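Long-range contact in aldehyde dehydrogenase family protein (Pseudomonas syringae pv. tomato, PDB 6X9L), which oxidises long-chain aliphatic aldehydes, probably including octanal, with NAD+ as the likely electron acceptor: residues A[381-386]-A[398-403]. The protein carries 1 engineered substitution. Residues are numbered along the deposited sequence; the frame is centred on the assembly and turned at random.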
ATOM      1  N   VAL A 381      26.422  -2.406  25.201  1.00 46.18           N
ATOM      2  CA  VAL A 381      25.666  -1.397  24.424  1.00 46.23           C
ATOM      3  C   VAL A 381      24.283  -1.194  25.026  1.00 48.05           C
ATOM      4  O   VAL A 381      23.582  -2.151  25.293  1.00 49.19           O
ATOM      5  CB  VAL A 381      25.592  -1.815  22.947  1.00 46.05           C
ATOM      6  CG1 VAL A 381      24.479  -1.112  22.199  1.00 46.99           C
ATOM      7  CG2 VAL A 381      26.909  -1.589  22.255  1.00 42.98           C
ATOM      8  N   ASP A 382      23.941   0.061  25.220  1.00 71.70           N
ATOM      9  CA  ASP A 382      22.607   0.422  25.727  1.00 73.04           C
ATOM     10  C   ASP A 382      21.701   0.659  24.531  1.00 73.31           C
ATOM     11  O   ASP A 382      22.127   1.344  23.614  1.00 72.69           O
ATOM     12  CB  ASP A 382      22.678   1.726  26.497  1.00 73.38           C
ATOM     13  CG  ASP A 382      21.463   1.860  27.367  1.00 74.65           C
ATOM     14  OD1 ASP A 382      21.426   1.192  28.388  1.00 75.17           O
ATOM     15  OD2 ASP A 382      20.552   2.577  26.977  1.00 75.03           O
ATOM     16  N   SER A 383      20.427   0.313  24.650  1.00 58.20           N
ATOM     17  CA  SER A 383      19.425   0.477  23.565  1.00 57.76           C
ATOM     18  C   SER A 383      19.248   1.941  23.153  1.00 57.62           C
ATOM     19  O   SER A 383      18.858   2.166  22.036  1.00 56.99           O
ATOM     20  CB  SER A 383      18.134  -0.202  23.875  1.00 57.98           C
ATOM     21  OG  SER A 383      18.147  -1.541  23.421  1.00 57.51           O
ATOM     22  N   SER A 384      19.451   2.878  24.061  1.00 52.40           N
ATOM     23  CA  SER A 384      19.394   4.323  23.794  1.00 52.33           C
ATOM     24  C   SER A 384      20.615   4.806  23.014  1.00 51.49           C
ATOM     25  O   SER A 384      20.610   5.962  22.644  1.00 51.37           O
ATOM     26  CB  SER A 384      19.319   5.044  25.077  1.00 52.88           C
ATOM     27  OG  SER A 384      20.495   4.821  25.815  1.00 52.57           O
ATOM     28  N   MET A 385      21.654   4.001  22.827  1.00 54.49           N
ATOM     29  CA  MET A 385      22.794   4.579  22.133  1.00 52.91           C
ATOM     30  C   MET A 385      22.483   4.800  20.652  1.00 52.93           C
ATOM     31  O   MET A 385      21.646   4.110  20.052  1.00 53.72           O
ATOM     32  CB  MET A 385      24.022   3.687  22.292  1.00 51.32           C
ATOM     33  CG  MET A 385      24.469   3.542  23.715  1.00 51.26           C
ATOM     34  SD  MET A 385      26.047   2.692  23.846  1.00 49.25           S
ATOM     35  CE  MET A 385      26.401   2.914  25.594  1.00 49.62           C
ATOM     36  N   ARG A 386      23.169   5.793  20.066  1.00 50.87           N
ATOM     37  CA  ARG A 386      23.037   6.054  18.636  1.00 50.29           C
ATOM     38  C   ARG A 386      23.358   4.810  17.816  1.00 48.42           C
ATOM     39  O   ARG A 386      22.613   4.448  16.896  1.00 47.88           O
ATOM     40  CB  ARG A 386      23.947   7.212  18.223  1.00 48.28           C
ATOM     41  CG  ARG A 386      23.358   8.591  18.445  1.00 49.82           C
ATOM     42  CD  ARG A 386      24.090   9.634  17.629  1.00 48.59           C
ATOM     43  NE  ARG A 386      23.963   9.384  16.196  1.00 48.16           N
ATOM     44  CZ  ARG A 386      24.840   9.808  15.287  1.00 46.36           C
ATOM     45  NH1 ARG A 386      25.904  10.491  15.673  1.00 45.19           N
ATOM     46  NH2 ARG A 386      24.661   9.537  13.996  1.00 45.85           N
ATOM     47  N   CYS A 398      26.630  -4.601  17.335  1.00 47.67           N
ATOM     48  CA  CYS A 398      26.365  -4.245  18.723  1.00 48.21           C
ATOM     49  C   CYS A 398      26.002  -5.483  19.524  1.00 48.28           C
ATOM     50  O   CYS A 398      25.227  -6.327  19.067  1.00 48.43           O
ATOM     51  CB  CYS A 398      25.230  -3.224  18.832  1.00 49.19           C
ATOM     52  SG  CYS A 398      25.692  -1.568  18.310  1.00 49.69           S
ATOM     53  N   LEU A 399      26.574  -5.581  20.718  1.00 52.61           N
ATOM     54  CA  LEU A 399      26.264  -6.624  21.688  1.00 52.80           C
ATOM     55  C   LEU A 399      25.432  -6.009  22.805  1.00 53.64           C
ATOM     56  O   LEU A 399      25.847  -5.015  23.408  1.00 54.01           O
ATOM     57  CB  LEU A 399      27.551  -7.219  22.254  1.00 52.23           C
ATOM     58  CG  LEU A 399      28.157  -8.470  21.623  1.00 51.92           C
ATOM     59  CD1 LEU A 399      27.680  -8.692  20.205  1.00 51.91           C
ATOM     60  CD2 LEU A 399      29.674  -8.367  21.670  1.00 51.41           C
ATOM     61  N   ILE A 400      24.266  -6.594  23.077  1.00 46.35           N
ATOM     62  CA  ILE A 400      23.337  -6.093  24.093  1.00 47.33           C
ATOM     63  C   ILE A 400      22.957  -7.227  25.038  1.00 47.52           C
ATOM     64  O   ILE A 400      22.646  -8.341  24.594  1.00 47.28           O
ATOM     65  CB  ILE A 400      22.067  -5.494  23.460  1.00 48.09           C
ATOM     66  CG1 ILE A 400      22.422  -4.345  22.518  1.00 47.96           C
ATOM     67  CG2 ILE A 400      21.068  -5.070  24.544  1.00 49.31           C
ATOM     68  CD1 ILE A 400      21.299  -3.990  21.573  1.00 48.36           C
ATOM     69  N   ALA A 401      22.963  -6.938  26.339  1.00 48.51           N
ATOM     70  CA  ALA A 401      22.693  -7.939  27.359  1.00 48.70           C
ATOM     71  C   ALA A 401      21.238  -7.885  27.796  1.00 49.78           C
ATOM     72  O   ALA A 401      20.592  -6.834  27.738  1.00 50.56           O
ATOM     73  CB  ALA A 401      23.590  -7.736  28.581  1.00 48.63           C
ATOM     74  N   TYR A 402      20.734  -9.033  28.250  1.00 50.84           N
ATOM     75  CA  TYR A 402      19.387  -9.132  28.793  1.00 51.76           C
ATOM     76  C   TYR A 402      19.374 -10.059  30.010  1.00 51.91           C
ATOM     77  O   TYR A 402      20.228 -10.939  30.156  1.00 51.28           O
ATOM     78  CB  TYR A 402      18.398  -9.595  27.709  1.00 51.91           C
ATOM     79  CG  TYR A 402      18.539 -11.040  27.256  1.00 51.45           C
ATOM     80  CD1 TYR A 402      18.093 -12.093  28.058  1.00 51.75           C
ATOM     81  CD2 TYR A 402      19.074 -11.356  26.006  1.00 50.73           C
ATOM     82  CE1 TYR A 402      18.205 -13.413  27.645  1.00 51.60           C
ATOM     83  CE2 TYR A 402      19.186 -12.683  25.584  1.00 50.56           C
ATOM     84  CZ  TYR A 402      18.747 -13.702  26.405  1.00 51.10           C
ATOM     85  OH  TYR A 402      18.836 -15.016  26.001  1.00 51.27           O
ATOM     86  N   ASP A 403      18.392  -9.850  30.890  1.00 66.29           N
ATOM     87  CA  ASP A 403      18.247 -10.631  32.112  1.00 66.46           C
ATOM     88  C   ASP A 403      17.059 -11.581  32.107  1.00 66.99           C
ATOM     89  O   ASP A 403      16.982 -12.439  32.989  1.00 67.13           O
ATOM     90  CB  ASP A 403      18.103  -9.703  33.326  1.00 67.20           C
ATOM     91  CG  ASP A 403      19.283  -8.761  33.492  1.00 67.00           C
ATOM     92  OD1 ASP A 403      20.436  -9.244  33.632  1.00 66.12           O
ATOM     93  OD2 ASP A 403      19.049  -7.529  33.483  1.00 67.74           O
TER
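Strand 376-379 of the catalytic-domain sheet runs parallel to strand 396-402, and the contact lies just past strand 376-379, on the way to helix 386-389. A single backbone hydrogen bond joins the two segments: V381 N donates to L399 O at 3.2 Å, approaching almost along the C=O axis (170°). L399 also pairs through its backbone with F378, while C398 and I400 bond to strand 296-300 on the other flank, so 396-402 is an interior strand of the mixed seven-stranded sheet.

V381, a compact branched residue, rests against C398 and I400, two residues apart along that strand. With chi1 at 161°, its CG1 stands anti to the backbone N and touches both neighbours, I400 CG1 at 3.8 Å and C398 CB at 4.0 Å, while CG2 sits near C398 SG. The V381 and I400 side chains cross obliquely, and I400 also packs on I411 of helix 405-413, which suits a large aliphatic group; small C398 fits beside the valine branches.

From D382 to M385 the chain makes a type I turn, closed by M385 N to D382 O. D382 suits its first position: OD2 accepts from S384 N at 3.1 Å, an Asx turn, and from S384 OG, both from above the carboxylate plane. M385 then takes the N-cap of the helix.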